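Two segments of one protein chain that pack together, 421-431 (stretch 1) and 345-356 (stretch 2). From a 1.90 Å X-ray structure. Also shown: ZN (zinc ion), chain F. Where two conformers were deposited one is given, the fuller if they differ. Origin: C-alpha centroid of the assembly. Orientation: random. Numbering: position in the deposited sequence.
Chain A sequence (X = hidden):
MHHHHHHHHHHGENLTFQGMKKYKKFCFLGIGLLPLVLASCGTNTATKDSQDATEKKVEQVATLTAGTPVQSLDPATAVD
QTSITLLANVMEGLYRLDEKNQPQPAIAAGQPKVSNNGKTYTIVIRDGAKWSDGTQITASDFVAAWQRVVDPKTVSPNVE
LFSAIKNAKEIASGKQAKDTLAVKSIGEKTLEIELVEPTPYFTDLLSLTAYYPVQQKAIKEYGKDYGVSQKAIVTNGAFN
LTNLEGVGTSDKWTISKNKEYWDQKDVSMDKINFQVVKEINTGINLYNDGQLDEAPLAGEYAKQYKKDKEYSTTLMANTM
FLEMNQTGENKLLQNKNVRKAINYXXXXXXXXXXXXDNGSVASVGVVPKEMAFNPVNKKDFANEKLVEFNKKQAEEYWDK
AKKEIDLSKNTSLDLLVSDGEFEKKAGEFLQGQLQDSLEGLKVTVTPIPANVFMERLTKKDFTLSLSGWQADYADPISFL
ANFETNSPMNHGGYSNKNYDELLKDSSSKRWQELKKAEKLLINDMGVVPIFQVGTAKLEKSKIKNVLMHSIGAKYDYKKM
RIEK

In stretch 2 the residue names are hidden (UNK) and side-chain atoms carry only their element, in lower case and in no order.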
# COMPACT_ATOMS: atom_id res chain seq x y z
N GLU A 421 10.90 12.63 -9.66
CA GLU A 421 11.34 14.00 -9.37
C GLU A 421 11.22 14.35 -7.89
O GLU A 421 12.18 14.78 -7.26
CB GLU A 421 10.56 15.03 -10.19
CG GLU A 421 11.00 16.46 -9.93
CD GLU A 421 10.26 17.49 -10.77
OE1 GLU A 421 9.26 17.13 -11.42
OE2 GLU A 421 10.71 18.66 -10.78
N PHE A 422 10.02 14.19 -7.35
CA PHE A 422 9.75 14.65 -5.99
C PHE A 422 10.21 13.70 -4.90
O PHE A 422 10.43 14.14 -3.78
CB PHE A 422 8.29 15.09 -5.83
CG PHE A 422 8.06 16.47 -6.37
CD1 PHE A 422 8.17 17.57 -5.54
CD2 PHE A 422 7.84 16.67 -7.73
CE1 PHE A 422 8.01 18.86 -6.04
CE2 PHE A 422 7.68 17.97 -8.24
CZ PHE A 422 7.77 19.05 -7.40
N GLU A 423 10.42 12.43 -5.23
CA GLU A 423 11.02 11.51 -4.27
C GLU A 423 12.49 11.89 -4.06
O GLU A 423 12.96 11.97 -2.92
CB GLU A 423 10.83 10.06 -4.71
CG GLU A 423 9.36 9.58 -4.64
CD GLU A 423 8.45 10.18 -5.73
OE1 GLU A 423 8.93 10.41 -6.85
OE2 GLU A 423 7.24 10.40 -5.46
N LYS A 424 13.21 12.14 -5.15
CA LYS A 424 14.58 12.64 -5.06
C LYS A 424 14.66 13.97 -4.31
O LYS A 424 15.56 14.16 -3.48
CB LYS A 424 15.18 12.78 -6.47
CG LYS A 424 16.60 13.28 -6.49
CD LYS A 424 17.18 13.26 -7.90
CE LYS A 424 18.53 13.96 -7.94
NZ LYS A 424 18.35 15.42 -8.14
N LYS A 425 13.75 14.90 -4.61
CA LYS A 425 13.76 16.21 -3.95
C LYS A 425 13.45 16.10 -2.45
O LYS A 425 14.01 16.84 -1.66
CB LYS A 425 12.74 17.13 -4.61
CG LYS A 425 12.82 18.57 -4.12
CD LYS A 425 11.64 19.38 -4.62
CE LYS A 425 11.73 19.63 -6.11
NZ LYS A 425 12.45 20.91 -6.38
N ALA A 426 12.55 15.19 -2.08
CA ALA A 426 12.25 14.94 -0.66
C ALA A 426 13.46 14.36 0.05
O ALA A 426 13.78 14.75 1.16
CB ALA A 426 11.04 14.01 -0.51
N GLY A 427 14.14 13.43 -0.61
CA GLY A 427 15.38 12.86 -0.09
C GLY A 427 16.45 13.91 0.15
O GLY A 427 17.15 13.86 1.15
N GLU A 428 16.58 14.87 -0.77
CA GLU A 428 17.56 15.96 -0.62
C GLU A 428 17.18 16.94 0.48
O GLU A 428 18.06 17.49 1.17
CB GLU A 428 17.74 16.71 -1.95
CG GLU A 428 18.45 15.85 -3.00
CD GLU A 428 18.27 16.33 -4.43
OE1 GLU A 428 17.40 17.20 -4.70
OE2 GLU A 428 18.99 15.81 -5.31
N PHE A 429 15.88 17.18 0.65
CA PHE A 429 15.40 18.02 1.74
C PHE A 429 15.75 17.36 3.08
O PHE A 429 16.26 18.01 3.99
CB PHE A 429 13.88 18.23 1.63
CG PHE A 429 13.28 18.98 2.79
CD1 PHE A 429 13.12 20.35 2.74
CD2 PHE A 429 12.87 18.30 3.93
CE1 PHE A 429 12.58 21.05 3.82
CE2 PHE A 429 12.31 18.98 5.00
CZ PHE A 429 12.17 20.36 4.95
N LEU A 430 15.48 16.06 3.19
CA LEU A 430 15.78 15.33 4.43
C LEU A 430 17.27 15.30 4.70
O LEU A 430 17.71 15.47 5.85
CB LEU A 430 15.22 13.91 4.35
CG LEU A 430 13.69 13.85 4.36
CD1 LEU A 430 13.20 12.44 4.03
CD2 LEU A 430 13.11 14.33 5.69
N GLN A 431 18.05 15.08 3.65
CA GLN A 431 19.50 15.11 3.75
C GLN A 431 20.00 16.40 4.42
O GLN A 431 20.77 16.37 5.37
CB GLN A 431 20.11 14.94 2.36
CG GLN A 431 21.60 15.19 2.27
CD GLN A 431 22.05 15.26 0.83
OE1 GLN A 431 21.43 15.93 0.01
NE2 GLN A 431 23.14 14.58 0.52
N UNK A 345 15.00 16.04 14.25
CA UNK A 345 15.62 16.92 13.27
C UNK A 345 14.73 17.23 12.06
O UNK A 345 15.03 18.17 11.31
c UNK A 345 16.95 16.33 12.80
N UNK A 346 13.67 16.45 11.83
CA UNK A 346 12.84 16.64 10.63
C UNK A 346 11.80 17.75 10.80
O UNK A 346 10.87 17.63 11.61
c UNK A 346 11.40 15.59 8.85
c UNK A 346 13.11 14.19 10.00
c UNK A 346 12.13 15.35 10.17
c UNK A 346 14.35 14.54 9.27
N UNK A 347 11.98 18.84 10.06
CA UNK A 347 11.02 19.94 10.03
C UNK A 347 9.91 19.58 9.05
O UNK A 347 9.95 19.95 7.87
o UNK A 347 11.31 23.58 9.64
c UNK A 347 11.71 21.25 9.66
c UNK A 347 10.79 22.46 9.78
o UNK A 347 9.57 22.30 9.98
N UNK A 348 8.91 18.87 9.57
CA UNK A 348 7.82 18.35 8.74
C UNK A 348 6.97 19.46 8.12
O UNK A 348 6.55 19.35 6.97
c UNK A 348 6.84 15.39 11.08
c UNK A 348 6.93 17.41 9.57
c UNK A 348 7.66 16.17 10.05
n UNK A 348 9.15 13.01 12.65
n UNK A 348 9.06 15.29 12.89
c UNK A 348 8.58 14.17 12.34
n UNK A 348 7.55 14.19 11.51
N UNK A 349 6.71 20.53 8.88
CA UNK A 349 5.87 21.62 8.37
C UNK A 349 6.52 22.31 7.18
O UNK A 349 5.84 22.63 6.21
o UNK A 349 2.70 20.82 11.05
o UNK A 349 2.87 21.72 9.07
c UNK A 349 5.52 22.64 9.47
c UNK A 349 4.68 22.07 10.63
c UNK A 349 3.32 21.50 10.21
N UNK A 350 7.83 22.54 7.24
CA UNK A 350 8.54 23.13 6.10
C UNK A 350 8.49 22.23 4.87
O UNK A 350 8.29 22.71 3.76
o UNK A 350 10.05 24.51 7.38
c UNK A 350 10.00 23.43 6.47
N UNK A 351 8.65 20.93 5.07
CA UNK A 351 8.56 19.97 3.96
C UNK A 351 7.22 20.05 3.25
O UNK A 351 7.16 20.19 2.03
c UNK A 351 8.67 16.06 4.24
c UNK A 351 8.79 18.54 4.45
c UNK A 351 8.58 17.38 3.48
c UNK A 351 9.62 17.41 2.38
N UNK A 352 6.13 19.96 4.01
CA UNK A 352 4.80 19.91 3.40
C UNK A 352 4.36 21.26 2.83
O UNK A 352 3.67 21.31 1.80
c UNK A 352 4.14 17.93 4.90
c UNK A 352 3.48 20.30 5.51
c UNK A 352 3.73 19.35 4.38
N UNK A 353 4.76 22.36 3.48
CA UNK A 353 4.39 23.71 3.01
C UNK A 353 5.13 24.13 1.74
O UNK A 353 4.54 24.71 0.83
c UNK A 353 4.65 24.75 4.11
c UNK A 353 3.66 24.70 5.28
c UNK A 353 4.32 27.05 6.02
n UNK A 353 3.21 27.57 5.16
c UNK A 353 4.09 25.61 6.45
N UNK A 354 6.43 23.84 1.70
CA UNK A 354 7.30 24.37 0.66
C UNK A 354 7.56 23.35 -0.42
O UNK A 354 7.33 23.62 -1.59
c UNK A 354 8.63 24.83 1.28
n UNK A 354 10.75 26.74 5.42
c UNK A 354 9.78 25.97 3.21
c UNK A 354 8.46 25.73 2.48
c UNK A 354 9.56 26.76 4.51
N UNK A 355 7.99 22.16 -0.03
CA UNK A 355 8.35 21.13 -0.99
C UNK A 355 7.14 20.48 -1.66
O UNK A 355 7.09 20.39 -2.88
c UNK A 355 9.23 20.07 -0.32
c UNK A 355 9.90 19.05 -1.24
c UNK A 355 8.93 17.98 -1.68
c UNK A 355 11.09 18.43 -0.53
N UNK A 356 6.16 20.05 -0.87
CA UNK A 356 4.99 19.37 -1.42
C UNK A 356 3.91 20.34 -1.85
O UNK A 356 3.47 20.30 -3.00
c UNK A 356 5.84 16.47 -1.24
c UNK A 356 4.43 18.37 -0.42
c UNK A 356 4.81 16.43 1.05
c UNK A 356 5.42 17.29 -0.03
ZN ZN F . 10.45 19.40 -12.63

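Position 345 carries a single side-chain carbon, out of reach of stretch 1: alanine, Ala345. At 346 there are four carbons, forked at the first, with one arm two carbons long; they touch Leu430. This is isoleucine. Its CA-to-CB bond points sideways, yet the end of the side chain comes nearer, and both Ile346 CD1 and Ile346 CG2 lie 3.8 Å from Leu430 CD2.

Position 347 has two carbons, the second bearing two oxygens, and its backbone O lies 3.7 Å from Phe429 CZ, near the plane of the ring. The pattern is aspartate. Asp347 caps the helix that follows: its OD1 accepts from the backbone N of residue 350 at 3.3 Å.

At 348, three carbons, a nitrogen and a carbon carrying two more nitrogens spell arginine; the CA-to-CB bond of Arg348 points away, and its partners are elsewhere in the structure. Position 349, three carbons with two oxygens on the third, is glutamate; the CA-to-CB bond of Glu349 also points away, and the residue is exposed.

Position 350 shows one carbon and one oxygen. Its CB sits 4.1 Å from Phe429 CZ, at the ring edge. This is serine, and Ser350 reinforces the cap, with OG donating to Asp347 OD2 at 2.7 Å.

At 351, four carbons forked at the second lie against the Phe429 ring: leucine. Leu351 CB approaches Phe429 CE2 to 3.6 Å, while Leu351 CD1 stands over one face, 4.1 Å from the ring centroid, in a CH-pi contact.

Position 352, one carbon carrying two others, is valine; Val352 is buried but does not reach stretch 1. Positions 353 and 354 each have four carbons in a row ending in nitrogen, so both are lysine. Lys353 is exposed, and Lys354 NZ turns back to donate to Ser350 OG at 3.1 Å.

Position 355 again has four carbons forked at the second, set among Phe422, Lys425, Ala426 and Phe429, its CA-to-CB bond toward stretch 1. It is leucine, a knob in a hole: Leu355 CD1 lies 3.5 Å from both Phe429 CB and Lys425 O, and Leu355 CD2 4.0 Å from Phe422 CD1. Position 356 has the same fork, leucine; the CA-to-CB bond of Leu356 points away, though its end comes nearer.

The contact works by shape, with no hydrogen bond crossing. The helices run at 140° with axes 11.1 Å apart at closest approach, a gap bridged by large apolar side chains. Leu355 fills the hole, Phe429 lies against the first turn of the capped helix, and Ile346 with Leu430 extends the apolar packing. Side-chain hydrogen bonds stay within one stretch or go elsewhere in the structure, leaving a largely apolar interface in which backbone oxygens also touch carbon.

Stretch 2 (345-356) AIDRESLVKKLL
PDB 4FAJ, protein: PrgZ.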